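PDB 5XFM: alpha-glucosidase, which probably hydrolyses terminal beta-L-arabinopyranosides and alpha-galactosides, as a bifunctional member of glycoside hydrolase family 97 from a gut Bacteroides. Local coordinates for residues 120-125 and 261-266. The protein carries 1 engineered substitution. Numbering follows the deposited sequence.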
loop_
_atom_site.group_PDB
_atom_site.type_symbol
_atom_site.label_atom_id
_atom_site.label_comp_id
_atom_site.label_asym_id
_atom_site.label_seq_id
_atom_site.Cartn_x
_atom_site.Cartn_y
_atom_site.Cartn_z
ATOM N N ASN A 120 -16.663 10.262 2.869
ATOM C CA ASN A 120 -15.495 10.432 3.728
ATOM C C ASN A 120 -14.193 10.628 2.968
ATOM O O ASN A 120 -13.118 10.444 3.532
ATOM C CB ASN A 120 -15.347 9.235 4.663
ATOM C CG ASN A 120 -16.422 9.193 5.727
ATOM O OD1 ASN A 120 -16.363 9.936 6.709
ATOM N ND2 ASN A 120 -17.403 8.317 5.548
ATOM N N ASP A 121 -14.279 10.971 1.687
ATOM C CA ASP A 121 -13.066 11.173 0.903
ATOM C C ASP A 121 -13.152 12.353 -0.055
ATOM O O ASP A 121 -14.190 12.627 -0.656
ATOM C CB ASP A 121 -12.726 9.909 0.109
ATOM C CG ASP A 121 -12.610 8.684 0.988
ATOM O OD1 ASP A 121 -13.651 8.047 1.254
ATOM O OD2 ASP A 121 -11.481 8.364 1.417
ATOM N N VAL A 122 -12.031 13.045 -0.184
ATOM C CA VAL A 122 -11.856 14.085 -1.178
ATOM C C VAL A 122 -10.745 13.672 -2.135
ATOM O O VAL A 122 -9.666 13.302 -1.700
ATOM C CB VAL A 122 -11.496 15.429 -0.534
ATOM C CG1 VAL A 122 -11.187 16.461 -1.608
ATOM C CG2 VAL A 122 -12.622 15.906 0.380
ATOM N N ALA A 123 -11.011 13.688 -3.433
ATOM C CA ALA A 123 -9.945 13.468 -4.405
ATOM C C ALA A 123 -9.887 14.676 -5.313
ATOM O O ALA A 123 -10.899 15.070 -5.858
ATOM C CB ALA A 123 -10.183 12.205 -5.208
ATOM N N PHE A 124 -8.731 15.302 -5.470
ATOM C CA PHE A 124 -8.727 16.470 -6.339
ATOM C C PHE A 124 -7.511 16.528 -7.231
ATOM O O PHE A 124 -6.454 16.014 -6.886
ATOM C CB PHE A 124 -8.866 17.770 -5.526
ATOM C CG PHE A 124 -7.633 18.176 -4.771
ATOM C CD1 PHE A 124 -7.415 17.720 -3.482
ATOM C CD2 PHE A 124 -6.720 19.060 -5.327
ATOM C CE1 PHE A 124 -6.300 18.107 -2.780
ATOM C CE2 PHE A 124 -5.596 19.447 -4.626
ATOM C CZ PHE A 124 -5.387 18.966 -3.350
ATOM N N ARG A 125 -7.679 17.118 -8.408
ATOM C CA ARG A 125 -6.561 17.204 -9.338
ATOM C C ARG A 125 -6.633 18.465 -10.175
ATOM O O ARG A 125 -7.661 19.144 -10.211
ATOM C CB ARG A 125 -6.509 15.974 -10.250
ATOM C CG ARG A 125 -7.643 15.885 -11.257
ATOM C CD ARG A 125 -7.315 14.893 -12.367
ATOM N NE ARG A 125 -8.474 14.656 -13.219
ATOM C CZ ARG A 125 -8.560 13.688 -14.128
ATOM N NH1 ARG A 125 -7.553 12.840 -14.311
ATOM N NH2 ARG A 125 -9.665 13.564 -14.848
ATOM N N ARG A 261 -4.811 14.027 -5.648
ATOM C CA ARG A 261 -4.444 14.205 -4.247
ATOM C C ARG A 261 -5.627 13.721 -3.413
ATOM O O ARG A 261 -6.762 14.129 -3.672
ATOM C CB ARG A 261 -4.181 15.674 -3.956
ATOM C CG ARG A 261 -3.309 16.373 -4.982
ATOM C CD ARG A 261 -1.929 15.828 -4.987
ATOM N NE ARG A 261 -1.108 16.301 -6.100
ATOM C CZ ARG A 261 -0.280 15.509 -6.777
ATOM N NH1 ARG A 261 -0.204 14.215 -6.482
ATOM N NH2 ARG A 261 0.444 15.995 -7.770
ATOM N N THR A 262 -5.388 12.884 -2.411
ATOM C CA THR A 262 -6.504 12.281 -1.687
ATOM C C THR A 262 -6.505 12.590 -0.192
ATOM O O THR A 262 -5.471 12.532 0.483
ATOM C CB THR A 262 -6.524 10.750 -1.868
ATOM O OG1 THR A 262 -5.421 10.165 -1.164
ATOM C CG2 THR A 262 -6.430 10.383 -3.356
ATOM N N ILE A 263 -7.693 12.900 0.316
ATOM C CA ILE A 263 -7.902 13.190 1.725
ATOM C C ILE A 263 -9.031 12.328 2.287
ATOM O O ILE A 263 -10.197 12.537 1.963
ATOM C CB ILE A 263 -8.258 14.665 1.949
ATOM C CG1 ILE A 263 -7.301 15.579 1.184
ATOM C CG2 ILE A 263 -8.274 14.993 3.437
ATOM C CD1 ILE A 263 -7.724 17.040 1.190
ATOM N N THR A 264 -8.686 11.345 3.107
ATOM C CA THR A 264 -9.692 10.502 3.737
ATOM C C THR A 264 -9.948 11.033 5.138
ATOM O O THR A 264 -9.059 11.031 5.976
ATOM C CB THR A 264 -9.236 9.035 3.803
ATOM O OG1 THR A 264 -8.990 8.555 2.478
ATOM C CG2 THR A 264 -10.290 8.165 4.475
ATOM N N VAL A 265 -11.152 11.507 5.400
ATOM C CA VAL A 265 -11.398 12.226 6.646
ATOM C C VAL A 265 -12.614 11.642 7.359
ATOM O O VAL A 265 -13.578 11.236 6.716
ATOM C CB VAL A 265 -11.560 13.742 6.383
ATOM C CG1 VAL A 265 -12.343 13.976 5.114
ATOM C CG2 VAL A 265 -12.198 14.461 7.579
ATOM N N GLY A 266 -12.560 11.575 8.686
ATOM C CA GLY A 266 -13.721 11.137 9.442
ATOM C C GLY A 266 -13.631 11.506 10.906
ATOM O O GLY A 266 -12.616 12.023 11.350
#
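Antiparallel pairing inside the beta-sandwich of the N-terminal domain, a fold related to galactose mutarotase, joins Val122 to Ile263 and Phe124 to Arg261 as hydrogen-bonded pairs. Each is closed by two backbone bonds, among them Ile263 N to Val122 O at 2.8 Å and Phe124 N to Arg261 O at 2.9 Å. Strands 121-128 and 256-266 thus become neighbours in the middle of one sheet, although 135 residues separate the two segments; strands 110-117 and 206-212 flank them. Asp121 and Ala123 alternate with these residues, facing Thr264 and Thr262 in non-hydrogen-bonded pairs on the face where Val277 packs against all four. There Thr264 OG1 donates to Asp121 OD2 nearly along its C-O axis, over 2.7 Å; the same carboxylate oxygen also bonds Thr275, so two hydroxyls hold this buried acid. On the opposite face Val122 CB lies 4.2 Å from Ile263 CB, with Leu26 and Leu28 against Val122. Arg261 shares this face, its guanidinium reaching Glu142 and Glu211 in salt bridges. Phe124 CG sits between backbone N and carbonyl carbon (chi1 74°), bringing the ring against Arg261 CB, a CH-pi contact 3.7 Å from the centroid, 24° off the normal and offset toward the rim.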